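Long-range contacts in porphyranase B (Zobellia galactanivorans, PDB 3JUU), which hydrolyses the (1->4) linkages between beta-D-galactopyranose and alpha-L-galactopyranose-6-sulfate in the red algal polysaccharide porphyran: residues Arg57-Phe62 / Val242-Trp247; Phe125-Glu130 / Leu144-Ser149; Gln75-Met80 / Gly258-Arg263. All coordinates share one frame; numbering follows the deposited sequence.

Contact 1. Residues Arg57-Phe62 / Val242-Trp247; sequences RAPGLF and VETYDW. With GOL (glycerol), chain H.
E243 OE1 is gripped by two donors, NH1 of R57 and O3 of a bound glycerol, probably from the crystallisation liquor. The salt bridge from R57 NH1 to E243 OE1 is 2.8 Å long and nearly straight, with 168° at the hydrogen. It uses the anti lone pair of OE1, and the guanidinium and carboxylate planes are only 11° apart. Glycerol O3 also accepts from R57 NH2 at 3.0 Å, which closes a small ring of bonds. The other oxygen, E243 OE2, takes glycerol O1 at 2.7 Å and is hydrogen-bonded to S122 OG as well. R57 NH1 has a second acceptor, T244 O, at 2.9 Å. All three R57 acceptors lie at the edge of the guanidinium, near its plane, and this fixes the rotation of the group. CG of R57 is anti to the backbone N (chi1 179°), and the chain runs on past T244 O and D246. R57 CD passes 3.4 Å from D246 OD1. Two waters each donate to both A58 O and D246 OD1, bridging the loops. A third donates to R57 O and accepts from T244 N. T244 OG1 takes a weak bond from G60 N, and P59 CD packs 3.3 Å from the same hydroxyl. Beside the salt bridge, CE1 at the edge of the F62 ring meets V242 O and E243 CB. W247 CZ2 lies over one face of the Y245 ring and E243 CG over the opposite face, both toward the rim, while the Y245 hydroxyl bonds to E148. R57 and E243 probably bind substrate, and the glycerol also bonds to E143, the likely nucleophile. The contact thus forms part of the substrate cleft of a family 16 glycoside hydrolase.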
loop_
_atom_site.group_PDB
_atom_site.type_symbol
_atom_site.label_atom_id
_atom_site.label_comp_id
_atom_site.label_asym_id
_atom_site.label_seq_id
_atom_site.Cartn_x
_atom_site.Cartn_y
_atom_site.Cartn_z
ATOM N N ARG A 57 5.198 3.172 -12.858
ATOM C CA ARG A 57 4.419 3.923 -13.830
ATOM C C ARG A 57 5.292 5.089 -14.287
ATOM O O ARG A 57 5.753 5.885 -13.448
ATOM C CB ARG A 57 3.126 4.454 -13.207
ATOM C CG ARG A 57 2.231 5.296 -14.137
ATOM C CD ARG A 57 0.903 5.679 -13.437
ATOM N NE ARG A 57 0.182 4.519 -12.829
ATOM C CZ ARG A 57 0.151 4.196 -11.545
ATOM N NH1 ARG A 57 0.815 4.889 -10.589
ATOM N NH2 ARG A 57 -0.566 3.139 -11.155
ATOM N N ALA A 58 5.459 5.258 -15.603
ATOM C CA ALA A 58 6.352 6.376 -15.981
ATOM C C ALA A 58 5.739 7.712 -15.489
ATOM O O ALA A 58 4.541 7.933 -15.557
ATOM C CB ALA A 58 6.594 6.401 -17.512
ATOM N N PRO A 59 6.557 8.650 -15.023
ATOM C CA PRO A 59 8.022 8.693 -15.140
ATOM C C PRO A 59 8.768 8.241 -13.858
ATOM O O PRO A 59 9.961 8.553 -13.735
ATOM C CB PRO A 59 8.275 10.186 -15.410
ATOM C CG PRO A 59 7.236 10.890 -14.461
ATOM C CD PRO A 59 5.987 9.929 -14.492
ATOM N N GLY A 60 8.101 7.525 -12.936
ATOM C CA GLY A 60 8.760 7.085 -11.667
ATOM C C GLY A 60 9.187 5.586 -11.733
ATOM O O GLY A 60 8.306 4.669 -11.832
ATOM N N LEU A 61 10.501 5.338 -11.679
ATOM C CA LEU A 61 11.019 3.999 -11.862
ATOM C C LEU A 61 11.322 3.473 -10.465
ATOM O O LEU A 61 12.024 4.139 -9.655
ATOM C CB LEU A 61 12.297 4.059 -12.770
ATOM C CG LEU A 61 12.977 2.704 -13.103
ATOM C CD1 LEU A 61 12.063 1.988 -14.099
ATOM C CD2 LEU A 61 14.396 2.985 -13.773
ATOM N N PHE A 62 10.864 2.228 -10.161
ATOM C CA PHE A 62 11.153 1.662 -8.842
ATOM C C PHE A 62 12.614 1.191 -8.750
ATOM O O PHE A 62 13.036 0.364 -9.585
ATOM C CB PHE A 62 10.277 0.398 -8.633
ATOM C CG PHE A 62 8.778 0.702 -8.700
ATOM C CD1 PHE A 62 8.321 1.905 -8.150
ATOM C CD2 PHE A 62 7.866 -0.228 -9.200
ATOM C CE1 PHE A 62 6.888 2.228 -8.145
ATOM C CE2 PHE A 62 6.467 0.044 -9.200
ATOM C CZ PHE A 62 5.999 1.289 -8.653
ATOM N N VAL A 242 6.047 3.443 -3.682
ATOM C CA VAL A 242 6.165 4.904 -3.779
ATOM C C VAL A 242 6.328 5.135 -5.282
ATOM O O VAL A 242 7.310 4.662 -5.885
ATOM C CB VAL A 242 7.445 5.398 -2.998
ATOM C CG1 VAL A 242 7.749 6.906 -3.387
ATOM C CG2 VAL A 242 7.219 5.264 -1.464
ATOM N N GLU A 243 5.356 5.800 -5.910
ATOM C CA GLU A 243 5.263 5.787 -7.395
ATOM C C GLU A 243 4.911 7.196 -7.884
ATOM O O GLU A 243 4.585 8.073 -7.056
ATOM C CB GLU A 243 4.120 4.859 -7.805
ATOM C CG GLU A 243 2.746 5.479 -7.613
ATOM C CD GLU A 243 1.750 4.447 -7.107
ATOM O OE1 GLU A 243 0.995 3.918 -7.962
ATOM O OE2 GLU A 243 1.716 4.190 -5.882
ATOM N N THR A 244 4.856 7.399 -9.201
ATOM C CA THR A 244 4.179 8.629 -9.712
ATOM C C THR A 244 2.758 8.196 -10.170
ATOM O O THR A 244 2.574 7.135 -10.789
ATOM C CB THR A 244 4.984 9.208 -10.919
ATOM O OG1 THR A 244 5.286 8.100 -11.796
ATOM C CG2 THR A 244 6.355 9.836 -10.413
ATOM N N TYR A 245 1.785 9.020 -9.846
ATOM C CA TYR A 245 0.439 8.892 -10.400
ATOM C C TYR A 245 0.270 9.876 -11.570
ATOM O O TYR A 245 0.722 10.992 -11.496
ATOM C CB TYR A 245 -0.536 9.388 -9.326
ATOM C CG TYR A 245 -0.691 8.480 -8.152
ATOM C CD1 TYR A 245 -1.108 7.176 -8.295
ATOM C CD2 TYR A 245 -0.522 9.004 -6.841
ATOM C CE1 TYR A 245 -1.383 6.347 -7.146
ATOM C CE2 TYR A 245 -0.807 8.212 -5.745
ATOM C CZ TYR A 245 -1.190 6.891 -5.901
ATOM O OH TYR A 245 -1.453 6.162 -4.748
ATOM N N ASP A 246 -0.401 9.453 -12.645
ATOM C CA ASP A 246 -0.617 10.359 -13.788
ATOM C C ASP A 246 -1.359 11.605 -13.410
ATOM O O ASP A 246 -1.186 12.671 -14.046
ATOM C CB ASP A 246 -1.448 9.604 -14.842
ATOM C CG ASP A 246 -0.601 8.574 -15.626
ATOM O OD1 ASP A 246 0.645 8.439 -15.426
ATOM O OD2 ASP A 246 -1.204 7.866 -16.407
ATOM N N TRP A 247 -2.203 11.522 -12.361
ATOM C CA TRP A 247 -3.052 12.655 -12.045
ATOM C C TRP A 247 -2.384 13.623 -11.089
ATOM O O TRP A 247 -2.987 14.648 -10.741
ATOM C CB TRP A 247 -4.412 12.158 -11.455
ATOM C CG TRP A 247 -4.223 11.072 -10.456
ATOM C CD1 TRP A 247 -4.262 9.739 -10.679
ATOM C CD2 TRP A 247 -4.008 11.238 -9.039
ATOM N NE1 TRP A 247 -4.075 9.062 -9.513
ATOM C CE2 TRP A 247 -3.941 9.946 -8.486
ATOM C CE3 TRP A 247 -3.849 12.338 -8.226
ATOM C CZ2 TRP A 247 -3.713 9.711 -7.128
ATOM C CZ3 TRP A 247 -3.615 12.113 -6.832
ATOM C CH2 TRP A 247 -3.560 10.812 -6.323
HETATM C C1 GOL H . -0.785 2.077 -5.352
HETATM O O1 GOL H . 0.610 1.750 -5.586
HETATM C C2 GOL H . -1.683 1.277 -6.338
HETATM O O2 GOL H . -3.062 1.648 -6.325
HETATM C C3 GOL H . -1.225 1.157 -7.758
HETATM O O3 GOL H . -1.266 2.489 -8.290
HETATM O O HOH W 1 5.787 5.234 -10.819
HETATM O O HOH W 2 2.758 9.090 -13.779
HETATM O O HOH W 3 2.314 7.037 -17.022
#

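Contact 2. Residues Phe125-Glu130 / Leu144-Ser149; sequences FWLINE and LDIQES
The F125 ring meets I146 obliquely, with CD2 and CE2 turned to the methyl group; F125 CE2 is 3.6 Å from I146 CD1. The W126 ring is on the opposite face of the strand pair. I128 CD1 lies at its edge, in plane, and D145 OD1 approaches it obliquely. The W126 and D145 side chains lie side by side, pointing the same way, with ring and carboxylate planes 52° apart. D145 OD1 comes closest to W126 CB, at 3.4 Å. CG of W126 sits between its backbone N and carbonyl carbon (chi1 51°), which puts it 3.7 Å from D145 OD1. The indole also touches W54. L127 and L144 share the face of F125 and pack CB to CB at 4.0 Å. An alanine at F125 would probably leave I146 CD1 and CG2 without the ring and open a gap beside I146. The strands are antiparallel. L127 and L144 form a hydrogen-bonded pair, with L127 N to L144 O and L144 N to L127 O each 2.8 Å. F125 O is gripped by two donors: I146 N at 2.9 Å and Q147 N at 3.0 Å. F125 N in turn donates to Q147 O. I146 and Q147 both face F125, and this is a classic beta bulge. I146 packs on Y204 and V206 of strand 202-210, and Q147 is held by N168. The run from E143 to E148 is the E-x-D-x-x-E signature of family 16, and the extra residue of the bulge is consistent with the spacing of E143, the likely nucleophile, and E148, the likely proton donor.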
loop_
_atom_site.group_PDB
_atom_site.type_symbol
_atom_site.label_atom_id
_atom_site.label_comp_id
_atom_site.label_asym_id
_atom_site.label_seq_id
_atom_site.Cartn_x
_atom_site.Cartn_y
_atom_site.Cartn_z
ATOM N N PHE A 125 0.020 1.487 0.910
ATOM C CA PHE A 125 0.066 0.197 1.602
ATOM C C PHE A 125 -1.195 -0.547 1.113
ATOM O O PHE A 125 -2.313 0.034 1.240
ATOM C CB PHE A 125 -0.088 0.463 3.103
ATOM C CG PHE A 125 -0.086 -0.794 3.951
ATOM C CD1 PHE A 125 0.908 -1.796 3.780
ATOM C CD2 PHE A 125 -1.094 -1.013 4.929
ATOM C CE1 PHE A 125 0.894 -2.957 4.594
ATOM C CE2 PHE A 125 -1.100 -2.167 5.760
ATOM C CZ PHE A 125 -0.154 -3.156 5.581
ATOM N N TRP A 126 -1.020 -1.729 0.510
ATOM C CA TRP A 126 -2.133 -2.377 -0.232
ATOM C C TRP A 126 -1.890 -3.859 -0.447
ATOM O O TRP A 126 -0.766 -4.359 -0.136
ATOM C CB TRP A 126 -2.508 -1.626 -1.529
ATOM C CG TRP A 126 -1.338 -1.296 -2.503
ATOM C CD1 TRP A 126 -0.343 -0.377 -2.263
ATOM C CD2 TRP A 126 -1.061 -1.885 -3.779
ATOM N NE1 TRP A 126 0.505 -0.331 -3.374
ATOM C CE2 TRP A 126 0.084 -1.232 -4.307
ATOM C CE3 TRP A 126 -1.732 -2.847 -4.581
ATOM C CZ2 TRP A 126 0.687 -1.579 -5.549
ATOM C CZ3 TRP A 126 -1.189 -3.176 -5.853
ATOM C CH2 TRP A 126 0.027 -2.514 -6.346
ATOM N N LEU A 127 -2.918 -4.534 -0.983
ATOM C CA LEU A 127 -2.869 -5.986 -1.239
ATOM C C LEU A 127 -3.322 -6.156 -2.650
ATOM O O LEU A 127 -4.247 -5.443 -3.092
ATOM C CB LEU A 127 -3.935 -6.710 -0.317
ATOM C CG LEU A 127 -3.437 -6.814 1.150
ATOM C CD1 LEU A 127 -4.580 -6.913 2.213
ATOM C CD2 LEU A 127 -2.535 -8.053 1.241
ATOM N N ILE A 128 -2.755 -7.114 -3.378
ATOM C CA ILE A 128 -3.303 -7.436 -4.699
ATOM C C ILE A 128 -3.097 -8.938 -4.896
ATOM O O ILE A 128 -2.164 -9.509 -4.364
ATOM C CB ILE A 128 -2.656 -6.493 -5.824
ATOM C CG1 ILE A 128 -3.362 -6.643 -7.172
ATOM C CG2 ILE A 128 -1.115 -6.810 -5.960
ATOM C CD1 ILE A 128 -2.994 -5.654 -8.202
ATOM N N ASN A 129 -3.935 -9.571 -5.714
ATOM C CA ASN A 129 -3.686 -10.941 -6.087
ATOM C C ASN A 129 -2.708 -10.936 -7.278
ATOM O O ASN A 129 -2.293 -9.857 -7.770
ATOM C CB ASN A 129 -5.018 -11.661 -6.404
ATOM C CG ASN A 129 -5.600 -11.275 -7.759
ATOM O OD1 ASN A 129 -5.482 -10.110 -8.231
ATOM N ND2 ASN A 129 -6.210 -12.283 -8.452
ATOM N N GLU A 130 -2.377 -12.113 -7.754
ATOM C CA GLU A 130 -1.403 -12.218 -8.872
ATOM C C GLU A 130 -2.043 -13.145 -9.923
ATOM O O GLU A 130 -1.773 -14.336 -9.972
ATOM C CB GLU A 130 -0.059 -12.733 -8.305
ATOM C CG GLU A 130 0.664 -11.578 -7.581
ATOM C CD GLU A 130 2.006 -11.973 -7.006
ATOM O OE1 GLU A 130 2.339 -13.165 -7.071
ATOM O OE2 GLU A 130 2.718 -11.095 -6.448
ATOM N N LEU A 144 -6.899 -4.495 -3.002
ATOM C CA LEU A 144 -7.430 -3.922 -1.746
ATOM C C LEU A 144 -6.400 -2.842 -1.274
ATOM O O LEU A 144 -5.342 -3.136 -0.757
ATOM C CB LEU A 144 -7.598 -5.084 -0.705
ATOM C CG LEU A 144 -8.528 -4.818 0.516
ATOM C CD1 LEU A 144 -8.516 -6.017 1.451
ATOM C CD2 LEU A 144 -8.139 -3.515 1.268
ATOM N N ASP A 145 -6.740 -1.577 -1.502
ATOM C CA ASP A 145 -5.879 -0.433 -1.095
ATOM C C ASP A 145 -6.205 0.042 0.312
ATOM O O ASP A 145 -7.335 0.477 0.601
ATOM C CB ASP A 145 -6.089 0.703 -2.115
ATOM C CG ASP A 145 -5.791 0.226 -3.528
ATOM O OD1 ASP A 145 -4.631 -0.217 -3.771
ATOM O OD2 ASP A 145 -6.714 0.213 -4.360
ATOM N N ILE A 146 -5.209 -0.025 1.190
ATOM C CA ILE A 146 -5.467 0.253 2.568
ATOM C C ILE A 146 -5.226 1.735 2.776
ATOM O O ILE A 146 -6.069 2.470 3.357
ATOM C CB ILE A 146 -4.600 -0.646 3.493
ATOM C CG1 ILE A 146 -4.854 -2.069 3.159
ATOM C CG2 ILE A 146 -4.822 -0.276 5.020
ATOM C CD1 ILE A 146 -3.809 -2.970 3.603
ATOM N N GLN A 147 -4.065 2.239 2.277
ATOM C CA GLN A 147 -3.871 3.670 2.271
ATOM C C GLN A 147 -3.120 4.063 0.989
ATOM O O GLN A 147 -2.128 3.414 0.604
ATOM C CB GLN A 147 -3.076 4.140 3.526
ATOM C CG GLN A 147 -2.479 5.538 3.509
ATOM C CD GLN A 147 -3.519 6.669 3.438
ATOM O OE1 GLN A 147 -4.584 6.486 2.838
ATOM N NE2 GLN A 147 -3.224 7.843 4.051
ATOM N N GLU A 148 -3.589 5.109 0.330
ATOM C CA GLU A 148 -2.803 5.740 -0.748
ATOM C C GLU A 148 -2.788 7.221 -0.424
ATOM O O GLU A 148 -3.801 7.797 -0.041
ATOM C CB GLU A 148 -3.424 5.537 -2.136
ATOM C CG GLU A 148 -3.385 4.085 -2.585
ATOM C CD GLU A 148 -4.030 3.894 -3.913
ATOM O OE1 GLU A 148 -3.333 4.240 -4.916
ATOM O OE2 GLU A 148 -5.206 3.410 -3.926
ATOM N N SER A 149 -1.606 7.813 -0.505
ATOM C CA SER A 149 -1.447 9.226 -0.126
ATOM C C SER A 149 -0.470 9.843 -1.109
ATOM O O SER A 149 0.273 9.107 -1.778
ATOM C CB SER A 149 -0.866 9.304 1.344
ATOM O OG SER A 149 -0.853 10.709 1.701
#

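Contact 3. Residues Gln75-Met80 / Gly258-Arg263; sequences QITTTM and GSKEDR. With SO4 (sulfate ion), chain F.
T78 and R263 face each other with their CA atoms 5.1 Å apart, where a break in strand 73-87 of the jelly-roll sandwich meets the end of a short helical turn. T78 N donates to R263 O at 2.8 Å, almost straight at 175°. The turn of about 260-263 is weakly bonded. S259 is its N-cap, and S259 OG accepts from D262 N at 3.0 Å. The chain then runs directly into strand 264-276, which pairs antiparallel with strand 73-87; I76 already bonds to T265 through the backbone. The contact therefore lies where this pairing gives way to the helical turn. R263 O has a second donor, T78 OG1, at 3.1 Å, which comes in the carbonyl plane on a lone pair. The OG1 of T78 sits between its backbone N and carbonyl carbon (chi1 59°), close to R263 CB as well. The R263 side chain crosses T78 obliquely, and its NH1 donates to T78 O at 2.9 Å. This makes a two-way grip between the residues. R263 NE reaches G258 O, which lies in the guanidinium plane, although the donor stands above the carbonyl plane of G258. Three partners near its plane fix the rotation of the guanidinium. Methyl CG2 of T77 is 3.4 Å from R263 NH1, while T77 OG1 is bonded to T264. At the outer margin, one water links Q75 NE2 to E261 OE1. The third edge partner of R263 is a sulfate, probably from the crystallisation liquor: NH1 donates to its O3 at 2.7 Å and NH2 to its O1.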
loop_
_atom_site.group_PDB
_atom_site.type_symbol
_atom_site.label_atom_id
_atom_site.label_comp_id
_atom_site.label_asym_id
_atom_site.label_seq_id
_atom_site.Cartn_x
_atom_site.Cartn_y
_atom_site.Cartn_z
ATOM N N GLN A 75 12.496 2.368 4.822
ATOM C CA GLN A 75 12.543 3.716 4.268
ATOM C C GLN A 75 12.476 3.517 2.769
ATOM O O GLN A 75 13.266 2.724 2.202
ATOM C CB GLN A 75 13.849 4.438 4.650
ATOM C CG GLN A 75 13.947 4.555 6.207
ATOM C CD GLN A 75 15.175 5.265 6.612
ATOM O OE1 GLN A 75 16.275 5.006 6.068
ATOM N NE2 GLN A 75 15.019 6.240 7.466
ATOM N N ILE A 76 11.473 4.159 2.120
ATOM C CA ILE A 76 11.410 4.166 0.642
ATOM C C ILE A 76 11.570 5.629 0.246
ATOM O O ILE A 76 10.731 6.482 0.559
ATOM C CB ILE A 76 10.063 3.578 0.092
ATOM C CG1 ILE A 76 9.788 2.192 0.730
ATOM C CG2 ILE A 76 10.149 3.516 -1.481
ATOM C CD1 ILE A 76 8.486 1.525 0.084
ATOM N N THR A 77 12.682 5.922 -0.433
ATOM C CA THR A 77 13.059 7.317 -0.620
ATOM C C THR A 77 12.871 7.703 -2.098
ATOM O O THR A 77 13.347 6.992 -2.987
ATOM C CB THR A 77 14.559 7.474 -0.220
ATOM O OG1 THR A 77 14.709 7.240 1.199
ATOM C CG2 THR A 77 15.020 8.928 -0.513
ATOM N N THR A 78 12.258 8.842 -2.358
ATOM C CA THR A 78 12.132 9.343 -3.721
ATOM C C THR A 78 13.382 10.094 -4.163
ATOM O O THR A 78 13.982 10.847 -3.356
ATOM C CB THR A 78 11.000 10.320 -3.861
ATOM O OG1 THR A 78 11.192 11.439 -2.997
ATOM C CG2 THR A 78 9.574 9.685 -3.583
ATOM N N THR A 79 13.720 9.940 -5.438
ATOM C CA THR A 79 14.947 10.595 -5.996
ATOM C C THR A 79 14.706 11.141 -7.383
ATOM O O THR A 79 13.678 10.820 -8.059
ATOM C CB THR A 79 16.157 9.625 -6.049
ATOM O OG1 THR A 79 15.857 8.502 -6.879
ATOM C CG2 THR A 79 16.555 9.096 -4.663
ATOM N N MET A 80 15.596 12.046 -7.786
ATOM C CA MET A 80 15.669 12.422 -9.193
ATOM C C MET A 80 16.676 11.407 -9.800
ATOM O O MET A 80 17.729 11.146 -9.225
ATOM C CB MET A 80 16.166 13.866 -9.349
ATOM C CG MET A 80 16.154 14.284 -10.834
ATOM S SD MET A 80 14.479 14.570 -11.450
ATOM C CE MET A 80 14.015 16.093 -10.597
ATOM N N GLY A 258 13.386 18.465 -1.529
ATOM C CA GLY A 258 13.216 18.248 -0.071
ATOM C C GLY A 258 14.401 17.544 0.572
ATOM O O GLY A 258 15.221 16.858 -0.090
ATOM N N SER A 259 14.469 17.633 1.900
ATOM C CA SER A 259 15.424 16.809 2.662
ATOM C C SER A 259 15.229 15.304 2.439
ATOM O O SER A 259 14.169 14.865 1.936
ATOM C CB SER A 259 15.234 17.097 4.143
ATOM O OG SER A 259 13.953 16.619 4.551
ATOM N N LYS A 260 16.218 14.491 2.814
ATOM C CA LYS A 260 16.055 13.016 2.656
ATOM C C LYS A 260 14.809 12.600 3.434
ATOM O O LYS A 260 13.974 11.795 2.937
ATOM C CB LYS A 260 17.252 12.216 3.089
ATOM C CG LYS A 260 17.250 10.780 2.498
ATOM C CD LYS A 260 18.308 9.913 3.083
ATOM C CE LYS A 260 18.182 8.519 2.509
ATOM N NZ LYS A 260 19.411 7.768 2.860
ATOM N N GLU A 261 14.635 13.151 4.640
ATOM C CA GLU A 261 13.434 12.775 5.438
ATOM C C GLU A 261 12.120 13.121 4.701
ATOM O O GLU A 261 11.219 12.327 4.636
ATOM C CB GLU A 261 13.468 13.501 6.781
ATOM C CG GLU A 261 12.346 13.039 7.785
ATOM C CD GLU A 261 12.419 11.516 8.231
ATOM O OE1 GLU A 261 13.352 10.691 7.878
ATOM O OE2 GLU A 261 11.473 11.150 8.977
ATOM N N ASP A 262 12.041 14.310 4.167
ATOM C CA ASP A 262 10.857 14.749 3.381
ATOM C C ASP A 262 10.688 13.876 2.139
ATOM O O ASP A 262 9.523 13.622 1.748
ATOM C CB ASP A 262 10.989 16.155 2.892
ATOM C CG ASP A 262 10.773 17.202 3.993
ATOM O OD1 ASP A 262 10.413 16.806 5.112
ATOM O OD2 ASP A 262 10.914 18.395 3.646
ATOM N N ARG A 263 11.789 13.347 1.548
ATOM C CA ARG A 263 11.635 12.448 0.357
ATOM C C ARG A 263 11.368 10.999 0.708
ATOM O O ARG A 263 11.193 10.187 -0.191
ATOM C CB ARG A 263 12.909 12.531 -0.537
ATOM C CG ARG A 263 12.891 13.893 -1.242
ATOM C CD ARG A 263 14.168 14.090 -2.165
ATOM N NE ARG A 263 15.439 14.073 -1.367
ATOM C CZ ARG A 263 16.356 13.083 -1.277
ATOM N NH1 ARG A 263 16.254 11.853 -1.816
ATOM N NH2 ARG A 263 17.455 13.339 -0.538
HETATM S S SO4 F . 19.602 10.250 -1.278
HETATM O O1 SO4 F . 19.867 11.522 -0.571
HETATM O O2 SO4 F . 20.074 9.212 -0.342
HETATM O O3 SO4 F . 18.194 9.996 -1.634
HETATM O O4 SO4 F . 20.415 10.177 -2.510
HETATM O O HOH W 4 12.753 7.527 8.266
#

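How the contacts relate
Contact 2 is the core of the set: its centre lies about 4 Å from the centre of the chain, and it joins two strands by backbone bonds and apolar side chains. Contact 1 is further out but still largely buried; it joins two loop-rich segments through charge, waters and glycerol. Contact 3 is the most peripheral and partly buried. One arginine does much of its work and holds a sulfate, probably from the crystallisation liquor, away from the active site. Strand 237-242 ties the three together. It pairs with strand 122-128 of contact 2 and ends at V242 of contact 1, which packs on I76 and T78 of contact 3. Contacts 1 and 2 also meet through Y245 and E148. Contacts 2 and 3 do not touch.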